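Local coordinates for putative aminotransferase class III protein (Arthrobacter aurescens, PDB 5G4J), which probably acts as a pyridoxal-phosphate-dependent phospholyase of the class-III aminotransferase family, and is caught here with phosphoethanolamine joined to its cofactor, at residues N62-V67 with M279-G284; F257-S262 with K412-L417. All coordinates share one frame; numbering follows the deposited sequence.

Contact 1 of 2, residues N62-V67 with M279-G284. With EXT ({5-hydroxy-6-methyl-4-[(E)-{[2-(phosphonooxy)ethyl]imino}methyl]pyridin-3-yl}methyl dihydrogen phosphate), chain C.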
# COMPACT_ATOMS: atom_id res chain seq x y z
N ASN A 62 -7.70 -10.95 16.64
CA ASN A 62 -7.15 -9.85 15.90
C ASN A 62 -5.78 -9.44 16.32
O ASN A 62 -5.57 -9.02 17.45
CB ASN A 62 -8.12 -8.69 15.94
CG ASN A 62 -9.37 -9.02 15.12
OD1 ASN A 62 -9.30 -9.09 13.88
ND2 ASN A 62 -10.47 -9.28 15.78
N ASN A 63 -4.86 -9.50 15.38
CA ASN A 63 -3.50 -9.10 15.62
C ASN A 63 -3.17 -7.72 15.20
O ASN A 63 -2.14 -7.21 15.59
CB ASN A 63 -2.51 -10.09 15.01
CG ASN A 63 -2.51 -10.09 13.51
OD1 ASN A 63 -3.49 -9.74 12.87
ND2 ASN A 63 -1.41 -10.53 12.96
N VAL A 64 -4.02 -7.10 14.38
CA VAL A 64 -3.77 -5.72 13.98
C VAL A 64 -3.74 -4.73 15.16
O VAL A 64 -2.79 -3.94 15.30
CB VAL A 64 -4.75 -5.31 12.87
CG1 VAL A 64 -4.67 -3.83 12.60
CG2 VAL A 64 -4.46 -6.09 11.61
N PRO A 65 -4.69 -4.83 16.12
CA PRO A 65 -4.61 -4.00 17.31
C PRO A 65 -3.67 -4.64 18.32
O PRO A 65 -4.06 -5.11 19.44
CB PRO A 65 -6.06 -3.97 17.81
CG PRO A 65 -6.67 -5.21 17.29
CD PRO A 65 -5.93 -5.64 16.07
N HIS A 66 -2.40 -4.65 17.92
CA HIS A 66 -1.35 -5.31 18.67
C HIS A 66 -1.26 -4.92 20.13
O HIS A 66 -1.04 -5.77 21.01
CB HIS A 66 -0.03 -4.91 17.96
CG HIS A 66 1.17 -5.61 18.46
ND1 HIS A 66 1.33 -6.96 18.32
CD2 HIS A 66 2.29 -5.16 19.06
CE1 HIS A 66 2.48 -7.32 18.82
NE2 HIS A 66 3.06 -6.27 19.33
N VAL A 67 -1.46 -3.62 20.42
CA VAL A 67 -1.42 -3.08 21.77
C VAL A 67 -2.83 -2.73 22.33
O VAL A 67 -2.96 -1.92 23.27
CB VAL A 67 -0.41 -1.90 21.94
CG1 VAL A 67 1.02 -2.42 21.71
CG2 VAL A 67 -0.73 -0.72 21.04
N MET A 279 6.93 -6.99 6.95
CA MET A 279 6.06 -6.78 8.09
C MET A 279 4.94 -5.87 7.68
O MET A 279 5.01 -5.16 6.70
CB MET A 279 6.86 -6.24 9.29
CG MET A 279 7.50 -4.97 9.10
SD MET A 279 8.81 -4.70 10.38
CE MET A 279 9.99 -5.83 9.91
N GLY A 280 3.90 -5.87 8.46
CA GLY A 280 2.71 -5.08 8.13
C GLY A 280 1.88 -5.08 9.43
O GLY A 280 2.35 -4.60 10.45
N LYS A 281 0.72 -5.77 9.38
CA LYS A 281 -0.35 -5.82 10.45
C LYS A 281 -0.25 -4.97 11.72
O LYS A 281 -0.59 -3.78 11.71
CB LYS A 281 -0.78 -7.25 10.69
CG LYS A 281 -1.69 -7.77 9.56
CD LYS A 281 -1.93 -9.27 9.64
CE LYS A 281 -2.71 -9.82 8.43
NZ LYS A 281 -4.13 -9.49 8.19
N PRO A 282 0.31 -5.57 12.79
CA PRO A 282 0.38 -4.91 14.04
C PRO A 282 1.13 -3.69 14.06
O PRO A 282 0.99 -2.98 15.03
CB PRO A 282 1.22 -5.95 14.95
CG PRO A 282 2.08 -6.65 13.90
CD PRO A 282 1.02 -6.90 12.87
N MET A 283 2.02 -3.46 13.09
CA MET A 283 3.05 -2.49 13.39
C MET A 283 2.61 -1.08 13.80
O MET A 283 3.31 -0.36 14.57
CB MET A 283 4.11 -2.57 12.30
CG MET A 283 4.10 -1.67 11.20
SD MET A 283 5.34 -2.18 9.92
CE MET A 283 6.71 -1.11 10.23
N GLY A 284 1.47 -0.60 13.24
CA GLY A 284 0.89 0.68 13.61
C GLY A 284 -0.41 0.58 14.39
O GLY A 284 -1.21 1.51 14.41
CAA EXT C . -1.07 -11.10 4.91
CAB EXT C . -2.44 -10.76 5.05
PAC EXT C . -1.83 -6.79 3.78
OAD EXT C . -3.19 -7.43 3.64
OAE EXT C . -1.59 -5.71 4.68
OAF EXT C . -1.47 -6.23 2.43
OAG EXT C . -0.87 -7.91 4.15
CAH EXT C . -0.58 -9.12 3.38
CAI EXT C . -0.18 -10.30 4.10
NAJ EXT C . 1.68 -11.86 4.53
CAK EXT C . 1.16 -10.76 3.93
CAL EXT C . 0.84 -12.63 5.30
CAM EXT C . 1.39 -13.81 5.89
CAN EXT C . -0.51 -12.28 5.48
OAO EXT C . -1.31 -13.10 6.24
OAP EXT C . -4.59 -13.48 9.30
PAQ EXT C . -5.82 -12.58 8.96
OAR EXT C . -7.04 -13.50 8.60
OAS EXT C . -6.26 -11.60 10.05
OAT EXT C . -5.39 -11.79 7.53
CAU EXT C . -5.59 -12.33 6.24
CAV EXT C . -4.82 -11.37 5.33
NAW EXT C . -3.34 -11.62 5.51
O HOH W 1 -5.23 -9.31 10.90
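His66 and Pro282 make the close-packed end of this contact, with His66 CB 3.4 Å from Pro282 CB. The imidazole CG stands anti to the backbone N (chi1 -173°), which carries the ring to the proline, where Pro282 CB approaches it obliquely. Just behind, Pro282 CA lies 3.5 Å from Val64 O in a CA-H...O contact, nearly straight (166° at the hydrogen). A compact proline suits this place because its ring can lie against a neighbouring backbone without asking for an N-H partner. Val64 continues the apolar wall: its branch CG2 sits 3.8 Å from Lys281 CG, and the two side chains cross at about a right angle. Asn63 then meets the lysine chain with its amide, ND2 being 3.6 Å from Lys281 CD.

Beyond that point direct packing gives way to a looser, polar end, where a single water in a buried setting bridges the two segments and the ligand. It donates to Asn63 OD1 and to phosphate oxygen OAS of the bound EXT, and accepts from Lys281 NZ. The lysine runs extended until chi4 (-68°), where it turns NZ onto the ester oxygen OAT of EXT, 2.7 Å away; Thr311 of the second subunit also bonds NZ. A lysine just after strand 276-279, beside the aldimine, is typical of the active site of fold-type I pyridoxal-phosphate enzymes, and Lys281 is probably the one that carries the cofactor before substrate binds.

Contact 2 of 2, residues F257-S262 with K412-L417. With EXT ({5-hydroxy-6-methyl-4-[(E)-{[2-(phosphonooxy)ethyl]imino}methyl]pyridin-3-yl}methyl dihydrogen phosphate), chain C.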
# COMPACT_ATOMS: atom_id res chain seq x y z
N PHE A 257 6.64 -8.77 15.77
CA PHE A 257 6.39 -7.91 16.93
C PHE A 257 6.14 -8.68 18.24
O PHE A 257 5.36 -8.29 19.06
CB PHE A 257 5.31 -6.87 16.61
CG PHE A 257 5.76 -5.89 15.57
CD1 PHE A 257 5.72 -6.24 14.23
CD2 PHE A 257 6.34 -4.68 15.93
CE1 PHE A 257 6.21 -5.35 13.30
CE2 PHE A 257 6.86 -3.81 15.02
CZ PHE A 257 6.78 -4.13 13.70
N GLY A 258 6.88 -9.78 18.43
CA GLY A 258 6.82 -10.50 19.67
C GLY A 258 5.66 -11.44 19.86
O GLY A 258 5.52 -12.04 20.92
N ARG A 259 4.91 -11.65 18.82
CA ARG A 259 3.76 -12.59 18.82
C ARG A 259 4.15 -14.00 19.30
O ARG A 259 3.36 -14.63 20.03
CB ARG A 259 3.19 -12.72 17.42
CG ARG A 259 2.17 -13.82 17.16
CD ARG A 259 0.92 -13.61 17.92
NE ARG A 259 0.28 -12.31 17.63
CZ ARG A 259 -0.79 -11.91 18.29
NH1 ARG A 259 -1.34 -12.74 19.18
NH2 ARG A 259 -1.32 -10.70 18.10
N THR A 260 5.32 -14.47 18.93
CA THR A 260 5.76 -15.83 19.33
C THR A 260 6.27 -15.95 20.78
O THR A 260 6.58 -17.05 21.23
CB THR A 260 6.83 -16.43 18.37
OG1 THR A 260 8.05 -15.68 18.47
CG2 THR A 260 6.36 -16.44 16.96
N GLY A 261 6.48 -14.80 21.44
CA GLY A 261 7.01 -14.78 22.78
C GLY A 261 8.50 -14.95 22.87
O GLY A 261 9.15 -14.19 23.61
N SER A 262 9.07 -15.92 22.16
CA SER A 262 10.44 -16.36 22.39
C SER A 262 11.44 -15.51 21.64
O SER A 262 12.62 -15.51 21.95
CB SER A 262 10.58 -17.84 22.07
OG SER A 262 10.06 -18.14 20.79
N LYS A 412 -7.79 -20.98 15.06
CA LYS A 412 -6.71 -19.99 15.08
C LYS A 412 -7.06 -18.93 16.18
O LYS A 412 -8.06 -18.21 16.05
CB LYS A 412 -6.61 -19.28 13.72
CG LYS A 412 -5.97 -17.86 13.70
CD LYS A 412 -5.29 -17.52 12.38
CE LYS A 412 -5.83 -16.42 11.52
NZ LYS A 412 -4.83 -16.13 10.38
N MET A 413 -6.20 -18.83 17.21
CA MET A 413 -6.36 -17.90 18.32
C MET A 413 -5.11 -17.05 18.36
O MET A 413 -4.01 -17.58 18.31
CB MET A 413 -6.56 -18.71 19.54
CG MET A 413 -7.81 -19.57 19.21
SD MET A 413 -8.16 -20.79 20.48
CE MET A 413 -7.12 -22.18 20.01
N ARG A 414 -5.34 -15.74 18.30
CA ARG A 414 -4.27 -14.77 17.96
C ARG A 414 -4.71 -13.45 18.46
O ARG A 414 -4.96 -12.55 17.66
CB ARG A 414 -4.02 -14.78 16.47
CG ARG A 414 -2.84 -13.94 15.96
CD ARG A 414 -3.00 -13.69 14.45
NE ARG A 414 -4.27 -13.09 14.13
CZ ARG A 414 -4.68 -12.85 12.88
NH1 ARG A 414 -3.87 -13.04 11.83
NH2 ARG A 414 -5.92 -12.38 12.66
N PRO A 415 -4.77 -13.30 19.78
CA PRO A 415 -5.41 -12.07 20.34
C PRO A 415 -4.48 -10.86 20.31
O PRO A 415 -3.25 -11.00 20.09
CB PRO A 415 -5.73 -12.47 21.78
CG PRO A 415 -4.65 -13.44 22.09
CD PRO A 415 -4.46 -14.27 20.85
N PRO A 416 -5.02 -9.67 20.56
CA PRO A 416 -4.13 -8.54 20.89
C PRO A 416 -3.07 -8.91 21.89
O PRO A 416 -3.33 -9.75 22.80
CB PRO A 416 -5.09 -7.45 21.37
CG PRO A 416 -6.41 -7.84 20.78
CD PRO A 416 -6.44 -9.28 20.54
N LEU A 417 -1.86 -8.37 21.76
CA LEU A 417 -0.79 -8.80 22.64
C LEU A 417 -0.90 -8.29 24.14
O LEU A 417 -0.01 -8.54 24.94
CB LEU A 417 0.60 -8.43 22.09
CG LEU A 417 1.59 -9.60 22.17
CD1 LEU A 417 1.25 -10.76 21.20
CD2 LEU A 417 3.03 -9.15 22.03
CAA EXT C . -1.07 -11.10 4.91
CAB EXT C . -2.44 -10.76 5.05
PAC EXT C . -1.83 -6.79 3.78
OAD EXT C . -3.19 -7.43 3.64
OAE EXT C . -1.59 -5.71 4.68
OAF EXT C . -1.47 -6.23 2.43
OAG EXT C . -0.87 -7.91 4.15
CAH EXT C . -0.58 -9.12 3.38
CAI EXT C . -0.18 -10.30 4.10
NAJ EXT C . 1.68 -11.86 4.53
CAK EXT C . 1.16 -10.76 3.93
CAL EXT C . 0.84 -12.63 5.30
CAM EXT C . 1.39 -13.81 5.89
CAN EXT C . -0.51 -12.28 5.48
OAO EXT C . -1.31 -13.10 6.24
OAP EXT C . -4.59 -13.48 9.30
PAQ EXT C . -5.82 -12.58 8.96
OAR EXT C . -7.04 -13.50 8.60
OAS EXT C . -6.26 -11.60 10.05
OAT EXT C . -5.39 -11.79 7.53
CAU EXT C . -5.59 -12.33 6.24
CAV EXT C . -4.82 -11.37 5.33
NAW EXT C . -3.34 -11.62 5.51
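The type I beta turn Gly258-Gly261 brings Arg259 beside the bend that follows strand 410-413, yet Arg259 CA and Leu417 CA, the nearest pair, stay 7.0 Å apart, so side chains must bridge the backbones. In this class-III aminotransferase fold (fold-type I), the turn follows strand 247-251 of one sheet and is tied to the bend leaving strand 410-413, an inner strand of the other. Gly258 suits the turn because a CB would be jammed against Phe257 O. Bends at chi2 and chi3 turn the Arg259 guanidinium end-on to Pro415 O: NH1 reaches it at 2.7 Å, in the carbonyl plane on a lone pair, whereas NH2 comes from 37° above that plane. Arg414 CG covers one guanidinium face, 3.6 Å above its centre, and Leu417 CD1 the opposite one, sandwiching the group and probably limiting its rotation. A leucine in place of Arg259 would probably leave Pro415 O without both donors and open a gap between Arg414 and Leu417. Arg414 and Lys412 bring positive charge to a phosphate of EXT, as suits an anion site; Gln254 and Tyr61 also bond Arg414. Lys412 NZ donates to OAP at 2.9 Å, an oxygen shared with Arg414 NH1, while Arg414 NH2 donates to OAS at 2.7 Å with an N-H...O angle of 161°.

Contacts 1 and 2 have centres 10 Å apart and interleave along the chain, since 257-262 falls between the two segments of contact 1. They are joined directly by a probable hydrogen bond from Leu417 N to His66 O (2.8 Å), while His66 CE1 packs 3.0 Å from Phe257 O. Asn63 of contact 1 also lies against Arg259 and Arg414 of contact 2. Both contacts meet at one phosphate of EXT, that of the phosphoethanolamine part: contact 1 supplies Lys281 at the ester oxygen and contact 2 supplies Lys412 and Arg414 at the terminal ones. Arg90 and Thr311 of the second subunit also bond EXT, so the site is built from both subunits.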